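Local structure of periplasmic beta-glucosidase (Pseudomonas aeruginosa, 6R5T) at residues R5-L10 against V317-Y322; E18-L23 against A308-A313; F619-L624 against V641-S646; G651-Q656 against V718-A723. The protein probably hydrolyses terminal, non-reducing beta-D-glucosyl residues in the periplasm, releasing beta-D-glucose, as a member of glycoside hydrolase family 3. The protein carries 1 engineered substitution. One frame throughout, in Å; residues are numbered along the deposited sequence.

Contact 1: R5-L10 against V317-Y322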
loop_
_atom_site.group_PDB
_atom_site.type_symbol
_atom_site.label_atom_id
_atom_site.label_comp_id
_atom_site.label_asym_id
_atom_site.label_seq_id
_atom_site.Cartn_x
_atom_site.Cartn_y
_atom_site.Cartn_z
ATOM N N ARG A 5 10.576 -13.396 -46.244
ATOM C CA ARG A 5 11.592 -13.427 -47.333
ATOM C C ARG A 5 12.181 -12.024 -47.496
ATOM O O ARG A 5 13.397 -11.915 -47.549
ATOM C CB ARG A 5 11.008 -13.893 -48.673
ATOM C CG ARG A 5 10.543 -15.347 -48.691
ATOM C CD ARG A 5 10.482 -15.951 -50.089
ATOM N NE ARG A 5 11.840 -16.001 -50.624
ATOM C CZ ARG A 5 12.218 -15.638 -51.849
ATOM N NH1 ARG A 5 11.335 -15.206 -52.734
ATOM N NH2 ARG A 5 13.498 -15.713 -52.184
ATOM N N PHE A 6 11.334 -11.007 -47.608
ATOM C CA PHE A 6 11.723 -9.586 -47.791
ATOM C C PHE A 6 12.688 -9.225 -46.646
ATOM O O PHE A 6 13.755 -8.656 -46.910
ATOM C CB PHE A 6 10.508 -8.644 -47.798
ATOM C CG PHE A 6 10.864 -7.197 -48.001
ATOM C CD1 PHE A 6 11.185 -6.388 -46.913
ATOM C CD2 PHE A 6 10.928 -6.639 -49.264
ATOM C CE1 PHE A 6 11.568 -5.066 -47.084
ATOM C CE2 PHE A 6 11.318 -5.310 -49.433
ATOM C CZ PHE A 6 11.642 -4.524 -48.341
ATOM N N ILE A 7 12.308 -9.554 -45.413
ATOM C CA ILE A 7 13.101 -9.158 -44.218
ATOM C C ILE A 7 14.421 -9.917 -44.196
ATOM O O ILE A 7 15.446 -9.314 -43.921
ATOM C CB ILE A 7 12.297 -9.314 -42.907
ATOM C CG1 ILE A 7 11.176 -8.266 -42.914
ATOM C CG2 ILE A 7 13.206 -9.172 -41.704
ATOM C CD1 ILE A 7 10.146 -8.415 -41.829
ATOM N N ALA A 8 14.408 -11.212 -44.485
ATOM C CA ALA A 8 15.638 -12.034 -44.496
ATOM C C ALA A 8 16.574 -11.521 -45.605
ATOM O O ALA A 8 17.775 -11.457 -45.346
ATOM C CB ALA A 8 15.290 -13.490 -44.701
ATOM N N SER A 9 16.063 -11.143 -46.769
ATOM C CA SER A 9 16.902 -10.671 -47.892
ATOM C C SER A 9 17.523 -9.346 -47.461
ATOM O O SER A 9 18.744 -9.151 -47.637
ATOM C CB SER A 9 16.123 -10.537 -49.176
ATOM O OG SER A 9 16.850 -9.796 -50.175
ATOM N N LEU A 10 16.722 -8.452 -46.872
ATOM C CA LEU A 10 17.274 -7.157 -46.419
ATOM C C LEU A 10 18.322 -7.383 -45.330
ATOM O O LEU A 10 19.420 -6.767 -45.392
ATOM C CB LEU A 10 16.160 -6.227 -45.945
ATOM C CG LEU A 10 16.629 -4.870 -45.432
ATOM C CD1 LEU A 10 17.481 -4.131 -46.439
ATOM C CD2 LEU A 10 15.400 -4.021 -45.177
ATOM N N VAL A 317 12.305 -4.534 -35.650
ATOM C CA VAL A 317 12.163 -3.153 -36.145
ATOM C C VAL A 317 11.733 -3.188 -37.623
ATOM O O VAL A 317 10.820 -2.445 -38.015
ATOM C CB VAL A 317 13.465 -2.370 -35.940
ATOM C CG1 VAL A 317 13.376 -1.013 -36.619
ATOM C CG2 VAL A 317 13.745 -2.214 -34.438
ATOM N N LEU A 318 12.412 -4.016 -38.426
ATOM C CA LEU A 318 12.145 -4.057 -39.875
ATOM C C LEU A 318 10.729 -4.551 -40.108
ATOM O O LEU A 318 10.046 -4.009 -40.986
ATOM C CB LEU A 318 13.188 -4.966 -40.550
ATOM C CG LEU A 318 14.633 -4.470 -40.497
ATOM C CD1 LEU A 318 15.513 -5.478 -41.221
ATOM C CD2 LEU A 318 14.800 -3.078 -41.068
ATOM N N ALA A 319 10.284 -5.492 -39.317
ATOM C CA ALA A 319 8.928 -6.051 -39.493
ATOM C C ALA A 319 7.886 -4.977 -39.154
ATOM O O ALA A 319 6.868 -4.918 -39.810
ATOM C CB ALA A 319 8.743 -7.272 -38.658
ATOM N N ALA A 320 8.124 -4.133 -38.158
ATOM C CA ALA A 320 7.189 -3.037 -37.854
ATOM C C ALA A 320 7.115 -2.064 -39.027
ATOM O O ALA A 320 6.015 -1.631 -39.422
ATOM C CB ALA A 320 7.598 -2.330 -36.594
ATOM N N LYS A 321 8.258 -1.718 -39.598
ATOM C CA LYS A 321 8.271 -0.783 -40.739
ATOM C C LYS A 321 7.554 -1.412 -41.938
ATOM O O LYS A 321 6.871 -0.672 -42.658
ATOM C CB LYS A 321 9.716 -0.472 -41.048
ATOM C CG LYS A 321 10.382 0.347 -39.958
ATOM C CD LYS A 321 11.840 0.678 -40.220
ATOM C CE LYS A 321 12.391 1.587 -39.150
ATOM N NZ LYS A 321 13.755 2.074 -39.441
ATOM N N TYR A 322 7.721 -2.710 -42.122
ATOM C CA TYR A 322 7.094 -3.454 -43.243
ATOM C C TYR A 322 5.558 -3.336 -43.094
ATOM O O TYR A 322 4.857 -2.889 -44.000
ATOM C CB TYR A 322 7.622 -4.888 -43.251
ATOM C CG TYR A 322 7.084 -5.742 -44.375
ATOM C CD1 TYR A 322 5.816 -6.291 -44.311
ATOM C CD2 TYR A 322 7.857 -5.986 -45.496
ATOM C CE1 TYR A 322 5.335 -7.116 -45.316
ATOM C CE2 TYR A 322 7.370 -6.758 -46.533
ATOM C CZ TYR A 322 6.117 -7.328 -46.440
ATOM O OH TYR A 322 5.673 -8.140 -47.452
#
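Lys321 NZ is gripped by three hydrogen-bond acceptors: the carbonyls of Gly47 and Pro73, just ahead of strands 48-50 and 75-78, and the side-chain oxygen of Gln22. Its extended chain carries this buried ammonium well clear of helix segment 5-10, so the polar grip of 317-322 and its apolar contact with 5-10 are separate. The two segment axes approach to 10.3 Å and run at 131° to each other. Both helices offer residues with the same spacing: Phe6, Ile7 and Leu10 on one, Leu318, Ala319 and Tyr322 on the other. Phe6 and Tyr322 each hold CG anti to the backbone N, which brings their rings together obliquely, centroids 5.5 Å apart and planes at 55°. Phe6 CD1 lies 3.6 Å from Tyr322 CD2, close to the plane of the tyrosine ring and at its edge. The ring of Phe327 also meets that of Phe6, and touches Leu10 as well. Ile7 works by its tip: with CG1 beside the backbone N and CD1 stretched outward (chi2 170°), CD1 comes to 3.5 Å from Ala319 CA and 3.7 Å from Ala319 CB. The small alanine thus lets the methyl come right up to the helix backbone. At the next turn, Leu10 CD2 meets Leu318 CD1 methyl to methyl at 4.2 Å, a looser touch. Helix 2-12 therefore lies on helix 307-323 of the TIM-barrel-type N-terminal domain through methyls and rings, so that shape rather than directional bonding sets this fit.

Contact 2: E18-L23 against A308-A313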
loop_
_atom_site.group_PDB
_atom_site.type_symbol
_atom_site.label_atom_id
_atom_site.label_comp_id
_atom_site.label_asym_id
_atom_site.label_seq_id
_atom_site.Cartn_x
_atom_site.Cartn_y
_atom_site.Cartn_z
ATOM N N GLU A 18 24.696 -1.417 -39.328
ATOM C CA GLU A 18 23.379 -1.085 -39.905
ATOM C C GLU A 18 22.262 -1.728 -39.065
ATOM O O GLU A 18 21.225 -1.069 -38.838
ATOM C CB GLU A 18 23.320 -1.525 -41.374
ATOM C CG GLU A 18 24.123 -0.582 -42.267
ATOM C CD GLU A 18 24.475 -1.115 -43.658
ATOM O OE1 GLU A 18 24.654 -0.245 -44.526
ATOM O OE2 GLU A 18 24.499 -2.359 -43.883
ATOM N N LYS A 19 22.426 -2.973 -38.667
ATOM C CA LYS A 19 21.417 -3.650 -37.808
ATOM C C LYS A 19 21.283 -2.898 -36.479
ATOM O O LYS A 19 20.116 -2.637 -36.009
ATOM C CB LYS A 19 21.839 -5.081 -37.550
ATOM C CG LYS A 19 21.702 -5.984 -38.756
ATOM C CD LYS A 19 22.153 -7.404 -38.478
ATOM C CE LYS A 19 22.026 -8.272 -39.701
ATOM N NZ LYS A 19 22.546 -9.630 -39.448
ATOM N N ILE A 20 22.406 -2.569 -35.859
ATOM C CA ILE A 20 22.354 -1.860 -34.554
ATOM C C ILE A 20 21.759 -0.468 -34.745
ATOM O O ILE A 20 20.992 -0.020 -33.837
ATOM C CB ILE A 20 23.744 -1.829 -33.927
ATOM C CG1 ILE A 20 24.158 -3.256 -33.563
ATOM C CG2 ILE A 20 23.757 -0.856 -32.740
ATOM C CD1 ILE A 20 25.629 -3.407 -33.230
ATOM N N GLY A 21 22.008 0.202 -35.876
ATOM C CA GLY A 21 21.388 1.518 -36.128
ATOM C C GLY A 21 19.866 1.457 -36.080
ATOM O O GLY A 21 19.220 2.409 -35.661
ATOM N N GLN A 22 19.287 0.371 -36.543
ATOM C CA GLN A 22 17.818 0.180 -36.568
ATOM C C GLN A 22 17.238 0.211 -35.153
ATOM O O GLN A 22 16.037 0.554 -35.033
ATOM C CB GLN A 22 17.430 -1.111 -37.251
ATOM C CG GLN A 22 17.663 -0.996 -38.776
ATOM C CD GLN A 22 16.824 0.103 -39.362
ATOM O OE1 GLN A 22 15.590 0.036 -39.290
ATOM N NE2 GLN A 22 17.466 1.139 -39.896
ATOM N N LEU A 23 18.050 -0.083 -34.152
ATOM C CA LEU A 23 17.539 -0.240 -32.765
ATOM C C LEU A 23 17.510 1.117 -32.069
ATOM O O LEU A 23 17.028 1.183 -30.916
ATOM C CB LEU A 23 18.409 -1.234 -32.004
ATOM C CG LEU A 23 18.685 -2.561 -32.723
ATOM C CD1 LEU A 23 19.477 -3.457 -31.820
ATOM C CD2 LEU A 23 17.392 -3.223 -33.212
ATOM N N ALA A 308 22.420 -13.615 -32.656
ATOM C CA ALA A 308 20.954 -13.825 -32.639
ATOM C C ALA A 308 20.239 -12.732 -31.802
ATOM O O ALA A 308 19.096 -12.389 -32.157
ATOM C CB ALA A 308 20.637 -15.194 -32.111
ATOM N N ASP A 309 20.865 -12.165 -30.783
ATOM C CA ASP A 309 20.256 -11.072 -29.955
ATOM C C ASP A 309 20.089 -9.819 -30.838
ATOM O O ASP A 309 18.988 -9.198 -30.898
ATOM C CB ASP A 309 21.119 -10.763 -28.733
ATOM C CG ASP A 309 21.202 -11.895 -27.728
ATOM O OD1 ASP A 309 20.128 -12.485 -27.474
ATOM O OD2 ASP A 309 22.338 -12.177 -27.206
ATOM N N ILE A 310 21.129 -9.446 -31.598
ATOM C CA ILE A 310 21.061 -8.287 -32.535
ATOM C C ILE A 310 20.051 -8.612 -33.635
ATOM O O ILE A 310 19.246 -7.750 -34.009
ATOM C CB ILE A 310 22.450 -8.011 -33.138
ATOM C CG1 ILE A 310 23.492 -7.727 -32.058
ATOM C CG2 ILE A 310 22.383 -6.922 -34.189
ATOM C CD1 ILE A 310 23.331 -6.385 -31.431
ATOM N N ASP A 311 20.129 -9.823 -34.175
ATOM C CA ASP A 311 19.262 -10.177 -35.316
ATOM C C ASP A 311 17.787 -10.131 -34.908
ATOM O O ASP A 311 16.959 -9.720 -35.748
ATOM C CB ASP A 311 19.633 -11.531 -35.904
ATOM C CG ASP A 311 20.946 -11.512 -36.684
ATOM O OD1 ASP A 311 21.455 -10.411 -36.962
ATOM O OD2 ASP A 311 21.439 -12.636 -36.999
ATOM N N ARG A 312 17.461 -10.588 -33.698
ATOM C CA ARG A 312 16.052 -10.652 -33.224
ATOM C C ARG A 312 15.530 -9.225 -33.179
ATOM O O ARG A 312 14.443 -8.968 -33.711
ATOM C CB ARG A 312 16.010 -11.262 -31.823
ATOM C CG ARG A 312 14.616 -11.320 -31.215
ATOM C CD ARG A 312 14.733 -11.351 -29.692
ATOM N NE ARG A 312 14.866 -9.955 -29.210
ATOM C CZ ARG A 312 15.782 -9.526 -28.345
ATOM N NH1 ARG A 312 16.681 -10.380 -27.846
ATOM N NH2 ARG A 312 15.781 -8.249 -27.982
ATOM N N ALA A 313 16.322 -8.341 -32.588
ATOM C CA ALA A 313 15.957 -6.942 -32.311
ATOM C C ALA A 313 15.750 -6.223 -33.636
ATOM O O ALA A 313 14.730 -5.558 -33.870
ATOM C CB ALA A 313 16.986 -6.306 -31.439
#
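The Asp311 carboxylate is approached from above its plane: Lys19 NZ gives OD1 a salt-bridging hydrogen bond of 2.8 Å from 34° out of that plane. Gln307 NE2 donates to the same oxygen. Asp309 O sits 4.0 Å over one face of the Arg312 guanidinium, nearer its margin than its centre, while Arg312 NH1 reaches Ile279 O and NH2 forms a salt bridge with Asp284. Lys19 is extended beyond CG, so its CD and CE run past Asp311 OD1 on the way to the ammonium. At its base, Lys19 CB rests 3.9 Å from Ile310 CG2. The other branch of Ile310, in the conformer described here, swings CD1 to 3.9 Å from Ile20 CG1, and the two isoleucines cross obliquely. Leu23 ends the row, its CD2 set against Ala313 at 3.6 Å from CB and 3.4 Å from the carbonyl C. The segment axes approach to 9.3 Å at 53°. Helix 291-301 packs on this apolar row, Leu296 touching Ile20, Leu23 and Ile310; Met11 of helix 2-12 lies against the salt bridge, and the Leu23 backbone bonds to Asn286 of barrel strand 286-287.

Contact 3: F619-L624 against V641-S646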
loop_
_atom_site.group_PDB
_atom_site.type_symbol
_atom_site.label_atom_id
_atom_site.label_comp_id
_atom_site.label_asym_id
_atom_site.label_seq_id
_atom_site.Cartn_x
_atom_site.Cartn_y
_atom_site.Cartn_z
ATOM N N PHE A 619 -34.052 5.310 -13.093
ATOM C CA PHE A 619 -34.108 4.016 -13.782
ATOM C C PHE A 619 -34.560 2.935 -12.806
ATOM O O PHE A 619 -34.372 3.040 -11.554
ATOM C CB PHE A 619 -32.752 3.676 -14.398
ATOM C CG PHE A 619 -32.289 4.643 -15.462
ATOM C CD1 PHE A 619 -32.659 4.478 -16.792
ATOM C CD2 PHE A 619 -31.467 5.712 -15.131
ATOM C CE1 PHE A 619 -32.211 5.371 -17.765
ATOM C CE2 PHE A 619 -31.015 6.584 -16.099
ATOM C CZ PHE A 619 -31.425 6.430 -17.420
ATOM N N SER A 620 -35.205 1.935 -13.374
ATOM C CA SER A 620 -35.709 0.745 -12.641
ATOM C C SER A 620 -35.188 -0.506 -13.327
ATOM O O SER A 620 -35.040 -0.522 -14.560
ATOM C CB SER A 620 -37.208 0.722 -12.563
ATOM O OG SER A 620 -37.710 1.924 -11.969
ATOM N N LEU A 621 -34.812 -1.514 -12.549
ATOM C CA LEU A 621 -34.450 -2.854 -13.075
ATOM C C LEU A 621 -35.482 -3.844 -12.554
ATOM O O LEU A 621 -35.865 -3.771 -11.375
ATOM C CB LEU A 621 -33.053 -3.303 -12.638
ATOM C CG LEU A 621 -31.873 -2.592 -13.290
ATOM C CD1 LEU A 621 -30.571 -2.864 -12.586
ATOM C CD2 LEU A 621 -31.753 -3.031 -14.723
ATOM N N SER A 622 -35.952 -4.714 -13.435
ATOM C CA SER A 622 -36.818 -5.841 -13.058
ATOM C C SER A 622 -35.946 -6.859 -12.339
ATOM O O SER A 622 -34.715 -6.761 -12.330
ATOM C CB SER A 622 -37.477 -6.419 -14.274
ATOM O OG SER A 622 -36.546 -7.106 -15.106
ATOM N N PRO A 623 -36.556 -7.899 -11.737
ATOM C CA PRO A 623 -35.775 -8.905 -11.029
ATOM C C PRO A 623 -34.849 -9.628 -11.995
ATOM O O PRO A 623 -35.216 -9.902 -13.142
ATOM C CB PRO A 623 -36.851 -9.861 -10.490
ATOM C CG PRO A 623 -38.085 -9.023 -10.443
ATOM C CD PRO A 623 -38.014 -8.148 -11.666
ATOM N N LEU A 624 -33.658 -9.953 -11.503
ATOM C CA LEU A 624 -32.701 -10.716 -12.297
ATOM C C LEU A 624 -33.192 -12.160 -12.446
ATOM O O LEU A 624 -33.607 -12.748 -11.439
ATOM C CB LEU A 624 -31.368 -10.704 -11.552
ATOM C CG LEU A 624 -30.278 -11.565 -12.165
ATOM C CD1 LEU A 624 -29.894 -11.139 -13.559
ATOM C CD2 LEU A 624 -29.073 -11.581 -11.250
ATOM N N VAL A 641 -32.423 -9.130 -17.480
ATOM C CA VAL A 641 -33.059 -8.089 -16.671
ATOM C C VAL A 641 -33.668 -7.069 -17.635
ATOM O O VAL A 641 -33.098 -6.871 -18.720
ATOM C CB VAL A 641 -32.023 -7.489 -15.717
ATOM C CG1 VAL A 641 -30.976 -6.652 -16.457
ATOM C CG2 VAL A 641 -32.673 -6.771 -14.593
ATOM N N THR A 642 -34.770 -6.466 -17.236
ATOM C CA THR A 642 -35.368 -5.360 -18.012
ATOM C C THR A 642 -35.005 -4.053 -17.327
ATOM O O THR A 642 -35.350 -3.877 -16.137
ATOM C CB THR A 642 -36.877 -5.528 -18.210
ATOM O OG1 THR A 642 -36.984 -6.768 -18.916
ATOM C CG2 THR A 642 -37.491 -4.421 -19.042
ATOM N N LEU A 643 -34.442 -3.137 -18.105
ATOM C CA LEU A 643 -34.166 -1.756 -17.659
ATOM C C LEU A 643 -35.286 -0.844 -18.138
ATOM O O LEU A 643 -35.603 -0.903 -19.348
ATOM C CB LEU A 643 -32.833 -1.316 -18.238
ATOM C CG LEU A 643 -32.444 0.130 -17.964
ATOM C CD1 LEU A 643 -32.083 0.356 -16.505
ATOM C CD2 LEU A 643 -31.309 0.566 -18.882
ATOM N N SER A 644 -35.776 0.024 -17.271
ATOM C CA SER A 644 -36.817 1.028 -17.618
ATOM C C SER A 644 -36.374 2.428 -17.204
ATOM O O SER A 644 -35.734 2.584 -16.146
ATOM C CB SER A 644 -38.136 0.687 -16.948
ATOM O OG SER A 644 -38.485 -0.648 -17.218
ATOM N N ASN A 645 -36.712 3.421 -17.995
ATOM C CA ASN A 645 -36.563 4.825 -17.611
ATOM C C ASN A 645 -37.873 5.206 -16.935
ATOM O O ASN A 645 -38.921 5.295 -17.622
ATOM C CB ASN A 645 -36.252 5.683 -18.836
ATOM C CG ASN A 645 -36.019 7.139 -18.535
ATOM O OD1 ASN A 645 -36.455 7.633 -17.493
ATOM N ND2 ASN A 645 -35.385 7.853 -19.452
ATOM N N SER A 646 -37.827 5.353 -15.622
ATOM C CA SER A 646 -39.043 5.605 -14.824
ATOM C C SER A 646 -39.154 7.088 -14.440
ATOM O O SER A 646 -39.992 7.412 -13.562
ATOM C CB SER A 646 -39.052 4.675 -13.624
ATOM O OG SER A 646 -37.869 4.816 -12.876
#
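This is an antiparallel strand pairing at the edge of a three-stranded sheet, where strand 619-626 is outermost within the chain and strand 636-645 lies between it and strand 686-694. The segment axes run at 160°. Ser620 and Ser644 form the hydrogen-bonded pair: Ser620 N to Ser644 O and Ser644 N to Ser620 O are both 2.9 Å, nearly straight, with each donor in the carbonyl plane. Two residues on, Ser622 N gives a 2.9 Å bond to Thr642 O, but the return bond goes to a side chain rather than a carbonyl. Thr642 N donates to Ser622 OG at 2.8 Å, because that hydroxyl occupies the crowded position between the backbone N and the carbonyl carbon (chi1 70°) and faces the partner strand. The sheet belongs to the fibronectin type III-like module, and the face bearing Phe619, Leu621 and Leu643 is turned to the second sheet of this beta sandwich. There Phe619 touches Thr653, and Leu643 reaches Thr653 and Val655. Leu621 CD2 sits between two methyls of the neighbouring strand, 3.8 Å from Leu643 CD1 and 3.9 Å from Val641 CG2. Asn645, in a non-hydrogen-bonded pair with Phe619, turns its amide to other partners: OD1 to Thr617 and Gly647, ND2 to Leu681 and Arg649 carbonyls. On the other face Ser644 OG is bonded to Ser686 OG of strand 686-694. Ser646, just past the end of its strand, shares a 3.0 Å hydrogen bond between its OG and Ser620 OG, and its OG also makes a weak one with Glu618 O.

Contact 4: G651-Q656 against V718-A723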
loop_
_atom_site.group_PDB
_atom_site.type_symbol
_atom_site.label_atom_id
_atom_site.label_comp_id
_atom_site.label_asym_id
_atom_site.label_seq_id
_atom_site.Cartn_x
_atom_site.Cartn_y
_atom_site.Cartn_z
ATOM N N GLY A 651 -32.375 9.548 -21.097
ATOM C CA GLY A 651 -30.981 9.456 -20.637
ATOM C C GLY A 651 -30.479 8.043 -20.718
ATOM O O GLY A 651 -31.274 7.082 -20.813
ATOM N N ALA A 652 -29.169 7.925 -20.565
ATOM C CA ALA A 652 -28.518 6.617 -20.533
ATOM C C ALA A 652 -28.070 6.292 -19.102
ATOM O O ALA A 652 -27.832 7.202 -18.277
ATOM C CB ALA A 652 -27.365 6.602 -21.503
ATOM N N THR A 653 -27.964 4.993 -18.882
ATOM C CA THR A 653 -27.293 4.433 -17.695
ATOM C C THR A 653 -26.553 3.179 -18.135
ATOM O O THR A 653 -26.542 2.823 -19.337
ATOM C CB THR A 653 -28.275 4.174 -16.554
ATOM O OG1 THR A 653 -27.520 3.799 -15.392
ATOM C CG2 THR A 653 -29.240 3.055 -16.849
ATOM N N VAL A 654 -25.826 2.597 -17.202
ATOM C CA VAL A 654 -24.980 1.424 -17.512
ATOM C C VAL A 654 -25.418 0.296 -16.579
ATOM O O VAL A 654 -25.247 0.429 -15.322
ATOM C CB VAL A 654 -23.493 1.718 -17.332
ATOM C CG1 VAL A 654 -22.667 0.492 -17.728
ATOM C CG2 VAL A 654 -23.078 2.977 -18.117
ATOM N N VAL A 655 -25.929 -0.781 -17.148
ATOM C CA VAL A 655 -26.291 -1.989 -16.387
ATOM C C VAL A 655 -25.046 -2.842 -16.249
ATOM O O VAL A 655 -24.386 -3.131 -17.280
ATOM C CB VAL A 655 -27.424 -2.767 -17.050
ATOM C CG1 VAL A 655 -27.799 -3.961 -16.198
ATOM C CG2 VAL A 655 -28.633 -1.869 -17.254
ATOM N N GLN A 656 -24.682 -3.148 -15.013
ATOM C CA GLN A 656 -23.413 -3.841 -14.722
ATOM C C GLN A 656 -23.703 -5.251 -14.205
ATOM O O GLN A 656 -24.599 -5.395 -13.380
ATOM C CB GLN A 656 -22.634 -3.041 -13.673
ATOM C CG GLN A 656 -22.335 -1.643 -14.194
ATOM C CD GLN A 656 -22.244 -0.598 -13.107
ATOM O OE1 GLN A 656 -21.595 -0.824 -12.070
ATOM N NE2 GLN A 656 -22.803 0.585 -13.369
ATOM N N VAL A 718 -26.533 -8.061 -10.606
ATOM C CA VAL A 718 -26.803 -6.986 -11.576
ATOM C C VAL A 718 -27.252 -5.745 -10.843
ATOM O O VAL A 718 -27.949 -5.853 -9.822
ATOM C CB VAL A 718 -27.813 -7.454 -12.650
ATOM C CG1 VAL A 718 -28.152 -6.315 -13.558
ATOM C CG2 VAL A 718 -27.211 -8.608 -13.450
ATOM N N GLY A 719 -26.816 -4.606 -11.329
ATOM C CA GLY A 719 -27.293 -3.317 -10.819
ATOM C C GLY A 719 -26.673 -2.169 -11.595
ATOM O O GLY A 719 -25.951 -2.376 -12.581
ATOM N N LEU A 720 -27.027 -0.963 -11.169
ATOM C CA LEU A 720 -26.535 0.278 -11.827
ATOM C C LEU A 720 -25.290 0.860 -11.149
ATOM O O LEU A 720 -24.792 1.897 -11.609
ATOM C CB LEU A 720 -27.691 1.280 -11.845
ATOM C CG LEU A 720 -28.949 0.782 -12.526
ATOM C CD1 LEU A 720 -29.980 1.895 -12.575
ATOM C CD2 LEU A 720 -28.696 0.270 -13.946
ATOM N N ASP A 721 -24.761 0.180 -10.134
ATOM C CA ASP A 721 -23.390 0.406 -9.641
ATOM C C ASP A 721 -22.985 -0.842 -8.852
ATOM O O ASP A 721 -23.799 -1.721 -8.602
ATOM C CB ASP A 721 -23.225 1.741 -8.898
ATOM C CG ASP A 721 -24.010 1.893 -7.641
ATOM O OD1 ASP A 721 -23.930 0.991 -6.815
ATOM O OD2 ASP A 721 -24.702 2.910 -7.496
ATOM N N SER A 722 -21.748 -0.907 -8.417
ATOM C CA SER A 722 -21.206 -2.076 -7.702
ATOM C C SER A 722 -21.780 -2.216 -6.292
ATOM O O SER A 722 -21.645 -3.329 -5.718
ATOM C CB SER A 722 -19.717 -2.048 -7.712
ATOM O OG SER A 722 -19.195 -1.002 -6.914
ATOM N N ALA A 723 -22.349 -1.163 -5.725
ATOM C CA ALA A 723 -22.936 -1.188 -4.366
ATOM C C ALA A 723 -24.437 -1.477 -4.350
ATOM O O ALA A 723 -24.943 -1.758 -3.243
ATOM C CB ALA A 723 -22.686 0.128 -3.702
#
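Gln656 and Gly719 form an antiparallel hydrogen-bonded pair: Gln656 N donates to Gly719 O at 2.8 Å, nearly along the C=O axis, and Gly719 N returns a 3.1 Å bond to Gln656 O. They join strands 651-660 and 712-719 in the mixed sheet of the fibronectin type III-like sandwich. Val655 CG1 meets Val718 CG1 at 3.6 Å, on the face turned to Leu643 and Val641 of the opposing sheet. Leu720 extends this apolar patch: its CD2 lies 3.9 Å from Val655 CG2 and also touches Thr653 OG1 and the Val654 carbonyl, while Phe619 and Leu621 pack on the same leucine. On the opposite face, Gln656 runs back along its own strand, and its NE2 donates to Val654 O at 3.1 Å from 40° above the carbonyl plane. A second bond from NE2 to Gly611 O and one between OE1 and Tyr658 OH fix the rotation of the buried amide. Gln656 OE1 also lies 3.3 Å from Asp721 CA. The Asp721 carboxylate divides its oxygens: OD2 accepts from Gln724 NE2, while OD1 closes an Asx turn by taking Ala723 N at 2.9 Å on its anti lone pair.

Contacts 1 and 2 share helix 307-323, which meets the successive helices 2-12 and 16-22; their centres are 12 Å apart and contact 2 is nested within the chain loop closed by contact 1. Val317 packs on Leu23 between them. Both bring the start of the N-terminal barrel domain against its far end. Contacts 3 and 4 follow in series, centres 10 Å apart, on the two facing sheets of the fibronectin type III-like module, where Leu621 packs on Gly719 and Leu624 on Val718. The pairs are remote, with centres 48 to 59 Å apart and no touch, so helix packing on the barrel domain and strand pairing in the sandwich are built from separate contacts.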